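Local coordinates for phospholyase (Arthrobacter aurescens, PDB 5G4I), which catalyses phosphate elimination from its substrate with pyridoxal phosphate as cofactor, as a phospholyase related to class III transaminases, at residues Asn63-Gly68 / Lys281-Gly286; Ser45-Leu49 / Val418-His423; Gly258-Ser262 / Arg365-Phe369. All coordinates share one frame. Residue numbers count along the deposited sequence, not the author numbering.

Interaction 1: residues Asn63-Gly68 / Lys281-Gly286; sequences NVPHVG and KPMGNG. With PLP (pyridoxal-5'-phosphate), chain C.
Asn-285, Val-64 and Pro-282 bear most of this buried contact between two irregular segments, whose closest CA pairs are Val-64/Pro-282 (4.2 Å) and Pro-65/Asn-285 (4.4 Å). Segment 63-68 folds through an inverse gamma turn centred on Pro-65 (phi/psi -80/64) into a type I turn, Pro-65 to Gly-68. Asn-285, itself at left-handed backbone angles (65/10), with chi1 between wells at -145°, directs its carboxamide at that turn: OD1 accepts from Val-67 N at 2.9 Å and ND2 donates to Gly-68 O at 3.1 Å. Val-64, rotamer t, sets CG1 3.4 Å from Gly-286 CA and CG2 3.9 Å from Lys-281 CB, while its carbonyl O receives a CA-H...O contact from Asn-285 CA (3.2 Å). Pro-282 CB lies 3.5 Å from Asn-63 O and 3.6 Å from His-66 ND1. Lys-281, m at chi1 and extended through chi2 and chi3, runs away from the contact to the cofactor. Its NZ lies 1.4 Å from PLP C4A and 2.7 Å from PLP O3, the latter a weak hydrogen bond. The covalent link is the internal aldimine of PLP enzymes, which implies the resting enzyme before a substrate amine displaces the lysine.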
loop_
_atom_site.group_PDB
_atom_site.type_symbol
_atom_site.label_atom_id
_atom_site.label_comp_id
_atom_site.label_asym_id
_atom_site.label_seq_id
_atom_site.Cartn_x
_atom_site.Cartn_y
_atom_site.Cartn_z
ATOM N N ASN A 63 -16.610 -7.648 4.632
ATOM C CA ASN A 63 -15.601 -8.466 5.259
ATOM C C ASN A 63 -14.409 -7.717 5.891
ATOM O O ASN A 63 -13.692 -8.287 6.749
ATOM C CB ASN A 63 -15.032 -9.504 4.317
ATOM C CG ASN A 63 -14.307 -8.919 3.125
ATOM O OD1 ASN A 63 -14.434 -7.751 2.789
ATOM N ND2 ASN A 63 -13.500 -9.798 2.463
ATOM N N VAL A 64 -14.218 -6.432 5.598
ATOM C CA VAL A 64 -13.181 -5.667 6.215
ATOM C C VAL A 64 -13.373 -5.552 7.758
ATOM O O VAL A 64 -12.405 -5.758 8.538
ATOM C CB VAL A 64 -12.960 -4.291 5.487
ATOM C CG1 VAL A 64 -12.090 -3.370 6.314
ATOM C CG2 VAL A 64 -12.385 -4.523 4.101
ATOM N N PRO A 65 -14.596 -5.222 8.285
ATOM C CA PRO A 65 -14.835 -5.229 9.719
ATOM C C PRO A 65 -15.088 -6.649 10.233
ATOM O O PRO A 65 -16.150 -7.042 10.705
ATOM C CB PRO A 65 -16.136 -4.369 9.845
ATOM C CG PRO A 65 -16.812 -4.578 8.611
ATOM C CD PRO A 65 -15.756 -4.685 7.540
ATOM N N HIS A 66 -14.014 -7.474 10.080
ATOM C CA HIS A 66 -14.016 -8.902 10.449
ATOM C C HIS A 66 -14.601 -9.187 11.845
ATOM O O HIS A 66 -15.379 -10.172 11.997
ATOM C CB HIS A 66 -12.522 -9.399 10.457
ATOM C CG HIS A 66 -12.347 -10.896 10.519
ATOM N ND1 HIS A 66 -12.806 -11.736 9.533
ATOM C CD2 HIS A 66 -11.722 -11.673 11.443
ATOM C CE1 HIS A 66 -12.441 -12.978 9.850
ATOM N NE2 HIS A 66 -11.818 -12.961 10.996
ATOM N N VAL A 67 -14.272 -8.366 12.856
ATOM C CA VAL A 67 -14.763 -8.545 14.222
ATOM C C VAL A 67 -15.869 -7.563 14.643
ATOM O O VAL A 67 -16.083 -7.321 15.846
ATOM C CB VAL A 67 -13.615 -8.653 15.257
ATOM C CG1 VAL A 67 -12.777 -9.943 14.963
ATOM C CG2 VAL A 67 -12.654 -7.466 15.269
ATOM N N GLY A 68 -16.464 -6.959 13.643
ATOM C CA GLY A 68 -17.629 -6.109 13.817
ATOM C C GLY A 68 -17.326 -4.594 13.777
ATOM O O GLY A 68 -16.191 -4.130 14.115
ATOM N N LYS A 281 -7.656 -7.297 3.400
ATOM C CA LYS A 281 -9.026 -6.917 3.857
ATOM C C LYS A 281 -9.274 -7.066 5.381
ATOM O O LYS A 281 -9.154 -6.059 6.127
ATOM C CB LYS A 281 -10.069 -7.443 2.889
ATOM C CG LYS A 281 -10.162 -6.642 1.572
ATOM C CD LYS A 281 -11.325 -7.108 0.644
ATOM C CE LYS A 281 -11.498 -6.288 -0.709
ATOM N NZ LYS A 281 -10.715 -7.041 -1.726
ATOM N N PRO A 282 -9.828 -8.229 5.856
ATOM C CA PRO A 282 -10.116 -8.319 7.309
ATOM C C PRO A 282 -9.023 -8.074 8.312
ATOM O O PRO A 282 -9.323 -7.930 9.535
ATOM C CB PRO A 282 -10.572 -9.824 7.459
ATOM C CG PRO A 282 -9.793 -10.491 6.351
ATOM C CD PRO A 282 -9.963 -9.546 5.220
ATOM N N MET A 283 -7.749 -8.245 7.924
ATOM C CA MET A 283 -6.730 -8.512 8.948
ATOM C C MET A 283 -6.542 -7.505 10.066
ATOM O O MET A 283 -6.157 -7.849 11.204
ATOM C CB MET A 283 -5.405 -8.967 8.382
ATOM C CG MET A 283 -4.516 -8.042 7.941
ATOM S SD MET A 283 -3.058 -8.779 6.978
ATOM C CE MET A 283 -1.941 -9.344 8.051
ATOM N N GLY A 284 -6.874 -6.205 9.810
ATOM C CA GLY A 284 -6.836 -5.138 10.811
ATOM C C GLY A 284 -8.185 -4.470 11.139
ATOM O O GLY A 284 -8.212 -3.362 11.681
ATOM N N ASN A 285 -9.276 -5.155 10.794
ATOM C CA ASN A 285 -10.654 -4.642 11.029
ATOM C C ASN A 285 -11.017 -3.381 10.239
ATOM O O ASN A 285 -12.009 -2.722 10.570
ATOM C CB ASN A 285 -11.001 -4.440 12.494
ATOM C CG ASN A 285 -12.493 -4.762 12.786
ATOM O OD1 ASN A 285 -12.972 -5.820 12.360
ATOM N ND2 ASN A 285 -13.188 -3.912 13.545
ATOM N N GLY A 286 -10.162 -3.007 9.301
ATOM C CA GLY A 286 -10.244 -1.681 8.579
ATOM C C GLY A 286 -8.980 -0.852 8.617
ATOM O O GLY A 286 -8.833 0.084 7.809
HETATM N N1 PLP C . -7.188 -9.925 -4.076
HETATM C C2 PLP C . -8.455 -10.231 -3.708
HETATM C C2A PLP C . -8.948 -11.650 -3.825
HETATM C C3 PLP C . -9.359 -9.174 -3.190
HETATM O O3 PLP C . -10.636 -9.458 -2.814
HETATM C C4 PLP C . -8.819 -7.799 -3.099
HETATM C C4A PLP C . -9.643 -6.678 -2.595
HETATM C C5 PLP C . -7.416 -7.596 -3.533
HETATM C C6 PLP C . -6.680 -8.682 -4.000
HETATM C C5A PLP C . -6.790 -6.221 -3.471
HETATM O O4P PLP C . -6.955 -5.680 -2.162
HETATM P P PLP C . -6.636 -4.129 -1.873
HETATM O O1P PLP C . -7.845 -3.402 -2.411
HETATM O O2P PLP C . -6.486 -4.062 -0.371
HETATM O O3P PLP C . -5.361 -3.871 -2.639
#

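Interaction 2: residues Ser45-Leu49 / Val418-His423; sequences SGVWL and VFGREH
Residues Ser-45 to Trp-48 form a type II' turn, with Gly-46 (66/-114) and Val-47 (-97/2) at its corners; Ser-45 N to Trp-48 O (2.8 Å) and Trp-48 N to Ser-45 O (3.0 Å) close it as a two-residue hairpin between strands 41-45 and 48-51. Across from it, residues 418-420 lead into helix 421-436. The backbones stay well separated, with CA atoms nearest at Val-47/Phe-419 (6.3 Å) and Gly-46/Val-418 (7.0 Å), so the contact is made chiefly by side chains, burying 211 Å² in all. Val-418, rotamer m, comes first: Val-418 CG2 lies 4.0 Å from Val-47 CG1. The same Val-418 CG2 is 4.4 Å from Gly-46 C. Phe-419, rotamer t, follows with extended backbone angles (-73/129). Val-47 CG1 approaches Phe-419 CA at 3.7 Å and CB at 4.1 Å, and sits near the plane of the ring, at its edge, while the ring itself packs on Ala-424 and Leu-427 of the helix. Gly-420 is the N-cap, and the helix begins at Arg-421. His-423, on the first turn (chi1 -51°, m), points back at the hairpin. Val-47 CG2, also from an m rotamer, makes a CH-pi contact over the His-423 imidazole, 3.6 Å from the centroid and 14° off the normal. Trp-48 CZ2 reaches His-423 ND1 at 3.9 Å, but the rings meet obliquely. Val-47 thus packs against Val-418, Phe-419 and His-423. The arrangement is a beta-hairpin turn seated on the N-terminal end of a helix, joining N- and C-terminal chain parts as in the small domain of fold-type I PLP enzymes.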
loop_
_atom_site.group_PDB
_atom_site.type_symbol
_atom_site.label_atom_id
_atom_site.label_comp_id
_atom_site.label_asym_id
_atom_site.label_seq_id
_atom_site.Cartn_x
_atom_site.Cartn_y
_atom_site.Cartn_z
ATOM N N SER A 45 -22.410 -0.639 14.672
ATOM C CA SER A 45 -22.082 -1.393 15.902
ATOM C C SER A 45 -22.288 -2.864 15.624
ATOM O O SER A 45 -23.414 -3.334 15.348
ATOM C CB SER A 45 -22.995 -0.895 17.064
ATOM O OG SER A 45 -22.594 -1.668 18.221
ATOM N N GLY A 46 -21.188 -3.667 15.662
ATOM C CA GLY A 46 -21.292 -5.080 15.395
ATOM C C GLY A 46 -21.684 -5.366 13.967
ATOM O O GLY A 46 -20.890 -5.103 13.040
ATOM N N VAL A 47 -22.910 -5.958 13.730
ATOM C CA VAL A 47 -23.433 -6.239 12.406
ATOM C C VAL A 47 -24.420 -5.133 11.907
ATOM O O VAL A 47 -24.982 -5.296 10.807
ATOM C CB VAL A 47 -24.077 -7.607 12.296
ATOM C CG1 VAL A 47 -23.085 -8.777 12.552
ATOM C CG2 VAL A 47 -25.386 -7.714 13.180
ATOM N N TRP A 48 -24.595 -4.090 12.730
ATOM C CA TRP A 48 -25.640 -3.089 12.395
ATOM C C TRP A 48 -25.056 -1.756 11.908
ATOM O O TRP A 48 -24.003 -1.328 12.452
ATOM C CB TRP A 48 -26.485 -2.859 13.648
ATOM C CG TRP A 48 -27.184 -4.071 14.179
ATOM C CD1 TRP A 48 -26.787 -4.789 15.290
ATOM C CD2 TRP A 48 -28.295 -4.793 13.580
ATOM N NE1 TRP A 48 -27.628 -5.863 15.457
ATOM C CE2 TRP A 48 -28.558 -5.910 14.425
ATOM C CE3 TRP A 48 -29.117 -4.558 12.490
ATOM C CZ2 TRP A 48 -29.621 -6.812 14.148
ATOM C CZ3 TRP A 48 -30.198 -5.500 12.224
ATOM C CH2 TRP A 48 -30.408 -6.604 13.075
ATOM N N LEU A 49 -25.657 -1.157 10.888
ATOM C CA LEU A 49 -25.237 0.123 10.303
ATOM C C LEU A 49 -26.380 1.111 10.219
ATOM O O LEU A 49 -27.489 0.683 9.950
ATOM C CB LEU A 49 -24.675 -0.083 8.913
ATOM C CG LEU A 49 -23.287 -0.763 8.828
ATOM C CD1 LEU A 49 -23.076 -1.444 7.477
ATOM C CD2 LEU A 49 -22.189 0.261 9.208
ATOM N N VAL A 418 -18.738 -11.791 13.302
ATOM C CA VAL A 418 -19.550 -11.764 14.507
ATOM C C VAL A 418 -21.050 -11.965 14.210
ATOM O O VAL A 418 -21.875 -11.955 15.136
ATOM C CB VAL A 418 -19.294 -10.480 15.329
ATOM C CG1 VAL A 418 -17.938 -10.441 15.917
ATOM C CG2 VAL A 418 -19.580 -9.228 14.524
ATOM N N PHE A 419 -21.450 -12.237 12.985
ATOM C CA PHE A 419 -22.855 -12.513 12.582
ATOM C C PHE A 419 -23.212 -13.898 13.084
ATOM O O PHE A 419 -22.491 -14.919 12.925
ATOM C CB PHE A 419 -22.835 -12.522 11.026
ATOM C CG PHE A 419 -24.162 -12.604 10.278
ATOM C CD1 PHE A 419 -24.647 -13.856 9.917
ATOM C CD2 PHE A 419 -24.805 -11.465 9.785
ATOM C CE1 PHE A 419 -25.751 -14.005 9.086
ATOM C CE2 PHE A 419 -25.912 -11.606 8.960
ATOM C CZ PHE A 419 -26.352 -12.857 8.597
ATOM N N GLY A 420 -24.356 -13.946 13.787
ATOM C CA GLY A 420 -24.866 -15.155 14.487
ATOM C C GLY A 420 -26.197 -15.680 13.902
ATOM O O GLY A 420 -26.723 -15.205 12.876
ATOM N N ARG A 421 -26.780 -16.697 14.561
ATOM C CA ARG A 421 -27.947 -17.393 14.100
ATOM C C ARG A 421 -29.172 -16.516 14.003
ATOM O O ARG A 421 -29.874 -16.577 12.976
ATOM C CB ARG A 421 -28.201 -18.628 15.012
ATOM C CG ARG A 421 -29.534 -19.365 14.749
ATOM C CD ARG A 421 -29.455 -20.123 13.504
ATOM N N GLU A 422 -29.371 -15.687 15.028
ATOM C CA GLU A 422 -30.501 -14.719 14.905
ATOM C C GLU A 422 -30.368 -13.840 13.645
ATOM O O GLU A 422 -31.378 -13.532 12.971
ATOM C CB GLU A 422 -30.638 -13.920 16.143
ATOM C CG GLU A 422 -31.889 -13.044 16.162
ATOM C CD GLU A 422 -32.060 -12.189 17.466
ATOM O OE1 GLU A 422 -31.154 -12.155 18.407
ATOM O OE2 GLU A 422 -33.126 -11.468 17.450
ATOM N N HIS A 423 -29.146 -13.373 13.334
ATOM C CA HIS A 423 -28.967 -12.545 12.152
ATOM C C HIS A 423 -29.181 -13.303 10.851
ATOM O O HIS A 423 -29.755 -12.812 9.867
ATOM C CB HIS A 423 -27.532 -11.957 12.186
ATOM C CG HIS A 423 -27.145 -11.278 13.453
ATOM N ND1 HIS A 423 -27.853 -10.292 14.126
ATOM C CD2 HIS A 423 -26.014 -11.457 14.184
ATOM C CE1 HIS A 423 -27.184 -9.898 15.188
ATOM N NE2 HIS A 423 -26.057 -10.623 15.238
#

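Interaction 3: residues Gly258-Ser262 / Arg365-Phe369; sequences GRTGS and RGLFF
Arg-259 makes the widest-ranging contacts here. Its side chain (t, p, p, then chi4 at 180°) curls over residues 367-368, bringing NH1 to Leu-367 O at 2.8 Å (137° at the hydrogen), CD to 3.9 Å from Phe-368 CB, and CG to the edge of the Phe-368 ring. A second hydrogen bond, Leu-367 N to Arg-259 O (3.0 Å, 167°), makes the pairing of these two residues reciprocal. Arg-259 NH1 also hydrogen-bonds to Pro-415 O. The frame is two turns packed together, type I from Gly-258 to Gly-261 and type II' from Arg-365 to Phe-368. The latter is the two-residue hairpin joining antiparallel strands 359-365 and 368-373, so a loop following strand 247-251 of one sheet meets the end of a hairpin of the other. The backbones come closest at Thr-260 CA to Gly-366 CA, 4.3 Å. Gly-366 CA makes a CA-H...O contact with Thr-260 O at 3.4 Å; a CB on Gly-366 would clash with Arg-259 O and Thr-260 C. Arg-365 (p, t, p) brings NH1 within 3.0 Å of Ser-262 OG, a hydrogen bond at the guanidinium edge, with Ser-262 in p. Phe-368, rotamer t with chi2 -36°, packs on Gln-254, a cofactor-binding residue.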
loop_
_atom_site.group_PDB
_atom_site.type_symbol
_atom_site.label_atom_id
_atom_site.label_comp_id
_atom_site.label_asym_id
_atom_site.label_seq_id
_atom_site.Cartn_x
_atom_site.Cartn_y
_atom_site.Cartn_z
ATOM N N GLY A 258 -10.432 -17.456 8.694
ATOM C CA GLY A 258 -11.552 -18.319 9.153
ATOM C C GLY A 258 -12.888 -18.081 8.551
ATOM O O GLY A 258 -13.917 -18.756 8.881
ATOM N N ARG A 259 -12.917 -17.304 7.463
ATOM C CA ARG A 259 -14.163 -17.069 6.661
ATOM C C ARG A 259 -14.877 -18.348 6.224
ATOM O O ARG A 259 -16.113 -18.399 6.199
ATOM C CB ARG A 259 -13.821 -16.203 5.465
ATOM C CG ARG A 259 -14.911 -15.988 4.369
ATOM C CD ARG A 259 -16.086 -15.215 4.885
ATOM N NE ARG A 259 -15.749 -13.922 5.455
ATOM C CZ ARG A 259 -16.711 -13.120 5.967
ATOM N NH1 ARG A 259 -17.963 -13.566 6.027
ATOM N NH2 ARG A 259 -16.394 -11.981 6.584
ATOM N N THR A 260 -14.112 -19.351 5.814
ATOM C CA THR A 260 -14.694 -20.616 5.319
ATOM C C THR A 260 -15.152 -21.554 6.451
ATOM O O THR A 260 -15.823 -22.565 6.114
ATOM C CB THR A 260 -13.693 -21.458 4.444
ATOM O OG1 THR A 260 -12.620 -21.916 5.226
ATOM C CG2 THR A 260 -13.165 -20.669 3.216
ATOM N N GLY A 261 -14.849 -21.249 7.719
ATOM C CA GLY A 261 -15.310 -22.099 8.872
ATOM C C GLY A 261 -14.460 -23.372 9.055
ATOM O O GLY A 261 -14.081 -23.654 10.216
ATOM N N SER A 262 -14.147 -24.106 7.957
ATOM C CA SER A 262 -13.503 -25.399 8.060
ATOM C C SER A 262 -12.015 -25.356 8.217
ATOM O O SER A 262 -11.398 -26.413 8.440
ATOM C CB SER A 262 -13.917 -26.267 6.874
ATOM O OG SER A 262 -13.671 -25.655 5.612
ATOM N N ARG A 365 -19.184 -21.811 1.451
ATOM C CA ARG A 365 -19.297 -22.507 2.770
ATOM C C ARG A 365 -18.940 -21.495 3.876
ATOM O O ARG A 365 -18.477 -20.378 3.552
ATOM C CB ARG A 365 -18.428 -23.779 2.979
ATOM C CG ARG A 365 -16.975 -23.404 2.737
ATOM C CD ARG A 365 -16.109 -24.554 3.141
ATOM N NE ARG A 365 -16.128 -25.582 2.111
ATOM C CZ ARG A 365 -15.376 -26.682 2.120
ATOM N NH1 ARG A 365 -14.554 -26.982 3.111
ATOM N NH2 ARG A 365 -15.466 -27.522 1.046
ATOM N N GLY A 366 -19.184 -21.851 5.089
ATOM C CA GLY A 366 -18.880 -21.024 6.208
ATOM C C GLY A 366 -19.714 -19.772 6.104
ATOM O O GLY A 366 -20.952 -19.857 5.927
ATOM N N LEU A 367 -19.106 -18.610 6.203
ATOM C CA LEU A 367 -19.863 -17.322 6.099
ATOM C C LEU A 367 -19.571 -16.605 4.748
ATOM O O LEU A 367 -19.656 -15.366 4.659
ATOM C CB LEU A 367 -19.692 -16.418 7.325
ATOM C CG LEU A 367 -20.326 -16.922 8.594
ATOM C CD1 LEU A 367 -20.079 -16.026 9.754
ATOM C CD2 LEU A 367 -21.860 -17.037 8.372
ATOM N N PHE A 368 -19.299 -17.363 3.684
ATOM C CA PHE A 368 -19.248 -16.826 2.296
ATOM C C PHE A 368 -20.167 -17.709 1.466
ATOM O O PHE A 368 -19.816 -18.811 1.049
ATOM C CB PHE A 368 -17.810 -16.740 1.732
ATOM C CG PHE A 368 -17.616 -15.738 0.657
ATOM C CD1 PHE A 368 -18.610 -15.462 -0.315
ATOM C CD2 PHE A 368 -16.441 -14.979 0.583
ATOM C CE1 PHE A 368 -18.382 -14.536 -1.367
ATOM C CE2 PHE A 368 -16.267 -14.094 -0.454
ATOM C CZ PHE A 368 -17.246 -13.816 -1.396
ATOM N N PHE A 369 -21.396 -17.211 1.239
ATOM C CA PHE A 369 -22.435 -18.029 0.520
ATOM C C PHE A 369 -23.003 -17.245 -0.616
ATOM O O PHE A 369 -23.020 -16.006 -0.682
ATOM C CB PHE A 369 -23.606 -18.546 1.439
ATOM C CG PHE A 369 -23.387 -19.920 2.054
ATOM C CD1 PHE A 369 -23.722 -21.090 1.381
ATOM C CD2 PHE A 369 -22.858 -20.025 3.353
ATOM C CE1 PHE A 369 -23.489 -22.281 1.890
ATOM C CE2 PHE A 369 -22.639 -21.307 3.917
ATOM C CZ PHE A 369 -22.990 -22.359 3.240
#

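Overall arrangement
The three contacts are mutual neighbours, each touching the other two, with centres 14 Å (1 to 2), 15 Å (1 to 3) and 16 Å (2 to 3) apart. Interactions 2 and 3 use hairpin turns at the two outer ends of the same seven-stranded mixed sheet, 41-45/48-51 and 359-365/368-373. The loops 281-286 and 258-262 instead follow and precede strand 276-279 of the other sheet in sequence. Along the chain, interaction 2 encloses both others, while 1 and 3 cross. Direct packing connects them: Val-67 O to Val-418 CG1 (3.6 Å), Asn-63 CB to Arg-259 NH2 (3.6 Å) and Phe-419 O to Leu-367 CD1 (4.1 Å). Segment 63-68, packed on cofactor-bearing loop 281-286, thus joins both other contacts.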